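PDB 2YEQ: alkaline phosphatase D from Bacillus subtilis, which hydrolyses phosphate monoesters to an alcohol and phosphate, and acts as a phosphodiesterase, at an active site holding iron and calcium. Local coordinates for residues G38-V50 and R61-V75. Sequence-based numbering, arbitrary orientation.
With PE5 (3,6,9,12,15,18,21,24-octaoxahexacosan-1-ol), chain B; PE5 (3,6,9,12,15,18,21,24-octaoxahexacosan-1-ol), chain Y; EDO (1,2-ethanediol), chain R.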
# COMPACT_ATOMS: atom_id res chain seq x y z
N GLY A 38 -22.13 11.47 12.10
CA GLY A 38 -22.96 12.17 13.08
C GLY A 38 -22.81 13.68 13.07
O GLY A 38 -22.99 14.33 14.08
N MET A 39 -22.46 14.25 11.92
CA MET A 39 -22.27 15.69 11.87
C MET A 39 -23.50 16.37 11.25
O MET A 39 -24.20 15.77 10.43
CB MET A 39 -21.05 16.04 11.01
CG MET A 39 -19.72 15.67 11.65
SD MET A 39 -19.34 16.74 13.03
CE MET A 39 -18.95 18.26 12.20
N PRO A 40 -23.75 17.62 11.59
CA PRO A 40 -24.83 18.35 10.92
C PRO A 40 -24.42 18.77 9.51
O PRO A 40 -23.24 18.87 9.21
CB PRO A 40 -25.01 19.58 11.80
CG PRO A 40 -23.71 19.77 12.45
CD PRO A 40 -23.20 18.39 12.73
N LYS A 41 -25.40 19.06 8.68
CA LYS A 41 -25.15 19.45 7.30
C LYS A 41 -24.77 20.92 7.22
O LYS A 41 -25.51 21.73 6.67
CB LYS A 41 -26.40 19.14 6.44
CG LYS A 41 -26.17 19.20 4.93
CD LYS A 41 -27.48 19.08 4.12
CE LYS A 41 -27.65 20.23 3.12
NZ LYS A 41 -28.83 20.05 2.20
N GLN A 42 -23.61 21.27 7.77
CA GLN A 42 -23.07 22.63 7.67
C GLN A 42 -21.54 22.62 7.80
O GLN A 42 -20.96 21.70 8.38
CB GLN A 42 -23.67 23.55 8.75
CG GLN A 42 -23.26 23.20 10.16
CD GLN A 42 -24.23 23.69 11.23
OE1 GLN A 42 -25.43 23.82 11.00
NE2 GLN A 42 -23.71 23.96 12.43
N ALA A 43 -20.91 23.65 7.25
CA ALA A 43 -19.47 23.76 7.27
C ALA A 43 -19.03 24.11 8.69
O ALA A 43 -19.71 24.85 9.37
CB ALA A 43 -18.99 24.80 6.29
N VAL A 44 -17.91 23.52 9.13
CA VAL A 44 -17.42 23.67 10.50
C VAL A 44 -15.95 24.12 10.43
O VAL A 44 -15.15 23.51 9.73
CB VAL A 44 -17.55 22.35 11.30
CG1 VAL A 44 -17.02 22.50 12.74
CG2 VAL A 44 -19.01 21.90 11.31
N PRO A 45 -15.61 25.21 11.11
CA PRO A 45 -14.23 25.68 11.08
C PRO A 45 -13.29 24.75 11.87
O PRO A 45 -13.61 24.30 12.98
CB PRO A 45 -14.30 27.07 11.73
CG PRO A 45 -15.50 27.01 12.57
CD PRO A 45 -16.48 26.16 11.84
N VAL A 46 -12.13 24.46 11.29
CA VAL A 46 -11.12 23.65 11.98
C VAL A 46 -9.80 24.39 11.92
O VAL A 46 -9.27 24.67 10.83
CB VAL A 46 -10.99 22.23 11.37
CG1 VAL A 46 -9.93 21.39 12.16
CG2 VAL A 46 -12.34 21.50 11.40
N LYS A 47 -9.28 24.74 13.10
CA LYS A 47 -7.99 25.44 13.17
C LYS A 47 -6.88 24.40 13.17
O LYS A 47 -7.08 23.26 13.61
CB LYS A 47 -7.91 26.30 14.43
CG LYS A 47 -8.90 27.49 14.41
CD LYS A 47 -8.62 28.49 15.54
CE LYS A 47 -9.51 29.74 15.44
NZ LYS A 47 -9.69 30.22 14.02
N TRP A 48 -5.72 24.79 12.66
CA TRP A 48 -4.57 23.91 12.65
C TRP A 48 -3.30 24.68 12.94
O TRP A 48 -3.16 25.86 12.60
CB TRP A 48 -4.43 23.18 11.30
CG TRP A 48 -4.36 24.11 10.12
CD1 TRP A 48 -5.41 24.62 9.41
CD2 TRP A 48 -3.18 24.64 9.53
NE1 TRP A 48 -4.95 25.42 8.40
CE2 TRP A 48 -3.58 25.44 8.45
CE3 TRP A 48 -1.82 24.49 9.79
CZ2 TRP A 48 -2.66 26.11 7.64
CZ3 TRP A 48 -0.92 25.15 8.98
CH2 TRP A 48 -1.34 25.95 7.93
N GLU A 49 -2.34 23.97 13.54
CA GLU A 49 -1.05 24.53 13.91
C GLU A 49 0.06 23.52 13.64
O GLU A 49 -0.10 22.31 13.88
CB GLU A 49 -1.01 24.88 15.40
CG GLU A 49 -1.92 26.02 15.82
CD GLU A 49 -1.93 26.24 17.33
OE1 GLU A 49 -1.67 25.28 18.11
OE2 GLU A 49 -2.21 27.38 17.73
N VAL A 50 1.19 24.03 13.17
CA VAL A 50 2.41 23.27 12.99
C VAL A 50 3.51 23.94 13.84
O VAL A 50 3.73 25.16 13.76
CB VAL A 50 2.84 23.27 11.52
CG1 VAL A 50 4.15 22.51 11.35
CG2 VAL A 50 1.73 22.68 10.64
N ARG A 61 3.50 27.75 11.67
CA ARG A 61 2.48 27.87 10.63
C ARG A 61 1.16 27.52 11.27
O ARG A 61 1.09 26.60 12.07
CB ARG A 61 2.79 26.89 9.49
CG ARG A 61 2.17 27.24 8.17
CD ARG A 61 2.89 28.40 7.50
NE ARG A 61 2.31 28.69 6.20
CZ ARG A 61 1.15 29.32 6.00
NH1 ARG A 61 0.41 29.74 7.03
NH2 ARG A 61 0.72 29.54 4.77
N LYS A 62 0.12 28.27 10.93
CA LYS A 62 -1.22 28.03 11.46
C LYS A 62 -2.24 28.56 10.47
O LYS A 62 -1.89 29.34 9.59
CB LYS A 62 -1.38 28.70 12.81
CG LYS A 62 -1.36 30.23 12.75
CD LYS A 62 -1.56 30.83 14.11
CE LYS A 62 -1.25 32.33 14.11
NZ LYS A 62 -1.42 32.88 15.48
N GLY A 63 -3.49 28.11 10.61
CA GLY A 63 -4.58 28.56 9.77
C GLY A 63 -5.92 27.98 10.17
O GLY A 63 -6.04 27.35 11.23
N THR A 64 -6.93 28.20 9.34
CA THR A 64 -8.28 27.68 9.56
C THR A 64 -8.82 27.13 8.26
O THR A 64 -8.76 27.80 7.24
CB THR A 64 -9.22 28.77 10.11
OG1 THR A 64 -8.62 29.36 11.25
CG2 THR A 64 -10.58 28.18 10.51
N GLU A 65 -9.31 25.90 8.29
CA GLU A 65 -10.00 25.29 7.16
C GLU A 65 -11.45 25.13 7.51
O GLU A 65 -11.79 25.02 8.69
CB GLU A 65 -9.45 23.89 6.89
CG GLU A 65 -8.10 23.88 6.30
CD GLU A 65 -8.12 24.28 4.85
OE1 GLU A 65 -8.80 23.60 4.05
OE2 GLU A 65 -7.45 25.27 4.53
N MET A 66 -12.31 25.12 6.49
CA MET A 66 -13.73 24.84 6.70
C MET A 66 -13.98 23.42 6.29
O MET A 66 -13.92 23.10 5.09
CB MET A 66 -14.61 25.77 5.86
CG MET A 66 -14.55 27.22 6.25
SD MET A 66 -14.99 27.55 7.96
CE MET A 66 -16.71 27.05 8.03
N ALA A 67 -14.24 22.55 7.27
CA ALA A 67 -14.63 21.16 7.00
C ALA A 67 -16.07 21.16 6.47
O ALA A 67 -16.92 21.79 7.07
CB ALA A 67 -14.52 20.32 8.28
N LYS A 68 -16.33 20.46 5.37
CA LYS A 68 -17.65 20.51 4.68
C LYS A 68 -18.32 19.16 4.60
O LYS A 68 -17.63 18.15 4.39
CB LYS A 68 -17.50 20.96 3.23
CG LYS A 68 -16.45 21.99 2.97
CD LYS A 68 -16.62 22.63 1.59
CE LYS A 68 -16.03 21.78 0.47
NZ LYS A 68 -15.54 22.65 -0.65
N PRO A 69 -19.65 19.15 4.68
CA PRO A 69 -20.42 17.91 4.54
C PRO A 69 -20.13 17.15 3.24
O PRO A 69 -20.13 15.92 3.24
CB PRO A 69 -21.90 18.39 4.56
CG PRO A 69 -21.88 19.77 5.07
CD PRO A 69 -20.52 20.34 4.84
N SER A 70 -19.90 17.88 2.14
CA SER A 70 -19.72 17.21 0.84
C SER A 70 -18.44 16.36 0.79
O SER A 70 -18.35 15.43 -0.02
CB SER A 70 -19.73 18.21 -0.30
OG SER A 70 -18.62 19.07 -0.21
N LEU A 71 -17.50 16.65 1.69
CA LEU A 71 -16.30 15.81 1.86
C LEU A 71 -16.23 15.10 3.24
O LEU A 71 -15.14 14.86 3.77
CB LEU A 71 -15.07 16.67 1.63
CG LEU A 71 -14.92 17.27 0.21
CD1 LEU A 71 -13.76 18.24 0.18
CD2 LEU A 71 -14.69 16.22 -0.83
N ALA A 72 -17.41 14.77 3.78
CA ALA A 72 -17.54 14.05 5.06
C ALA A 72 -16.82 14.76 6.23
O ALA A 72 -16.37 14.12 7.18
CB ALA A 72 -17.08 12.60 4.92
N HIS A 73 -16.75 16.08 6.14
CA HIS A 73 -16.06 16.93 7.12
C HIS A 73 -14.60 16.51 7.32
O HIS A 73 -14.02 16.65 8.42
CB HIS A 73 -16.83 16.97 8.46
CG HIS A 73 -18.12 17.72 8.40
ND1 HIS A 73 -19.32 17.10 8.12
CD2 HIS A 73 -18.40 19.03 8.58
CE1 HIS A 73 -20.29 18.00 8.15
NE2 HIS A 73 -19.75 19.18 8.41
N SER A 74 -13.99 16.01 6.25
CA SER A 74 -12.57 15.78 6.24
C SER A 74 -11.84 17.11 6.13
O SER A 74 -12.41 18.16 5.73
CB SER A 74 -12.18 14.85 5.09
OG SER A 74 -12.48 15.45 3.84
N VAL A 75 -10.58 17.10 6.53
CA VAL A 75 -9.75 18.27 6.46
C VAL A 75 -8.43 17.90 5.77
O VAL A 75 -7.77 16.94 6.17
CB VAL A 75 -9.46 18.83 7.88
CG1 VAL A 75 -8.50 19.99 7.81
CG2 VAL A 75 -10.78 19.24 8.58
C50 PE5 B . -17.99 23.12 -2.52
O1 PE5 B . -17.58 21.76 -2.76
C1 PE5 B . -16.32 21.63 -3.45
C2 PE5 B . -15.50 20.42 -2.98
O2 PE5 B . -14.08 20.58 -3.20
C3 PE5 B . -13.38 21.28 -2.16
C4 PE5 B . -11.90 20.98 -2.15
C50 PE5 Y . -21.16 22.12 15.29
O1 PE5 Y . -21.00 20.69 15.30
C1 PE5 Y . -22.10 20.01 15.93
C2 PE5 Y . -21.79 18.52 16.16
O2 PE5 Y . -22.62 17.90 17.16
C3 PE5 Y . -22.47 16.47 17.24
C4 PE5 Y . -21.19 16.06 17.94
C1 EDO R . -11.73 21.47 2.96
O1 EDO R . -13.04 20.90 2.96
C2 EDO R . -11.01 21.07 4.24
O2 EDO R . -9.62 20.87 3.97
O HOH W 1 -5.94 26.78 6.17
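A water in the indole plane of Trp48 is gripped by three groups: it accepts the NE1 N-H at 2.8 Å, donates to Glu65 OE2 at 2.7 Å and makes a weak bond to Thr64 O. Trp48 takes the uncommon first torsion (chi1 56°), with CG between N and carbonyl carbon, which swings the indole over Gly63; Gly63 CA sits 3.8 Å from the centroid of the five-membered ring. Glycine suits this place because a CB would run into Trp48 CZ2. An alanine in place of Trp48 would probably leave the water held from the Glu65 and Thr64 side and the Gly63 backbone without its cover. Strands 44-51 and 59-67 form an antiparallel hairpin in the N-terminal domain, with 59-67 outermost in a four-stranded sheet. Hydrogen-bonded pairs, from Val44 with Ala67 to Val50 with Arg61, alternate with non-hydrogen-bonded ones. On the face of Val44 and Trp48, Val46 CG2 packs against Val75 CG2 at 3.9 Å, bringing in strand 74-79 of another sheet. On the other face, with Pro45 and Met66, Lys47 NZ donates to Thr64 OG1 at 3.1 Å, two polar tips fitting an exposed surface. Beyond the strands, His73 NE2 donates a nearly straight bond (170°) to Gln42 O at 2.8 Å, in the ring plane. Met39, bent at chi2 and chi3, lays CE over one imidazole face, 3.9 Å from the centroid, while Lys68 C and Pro69 N lie across the opposite face.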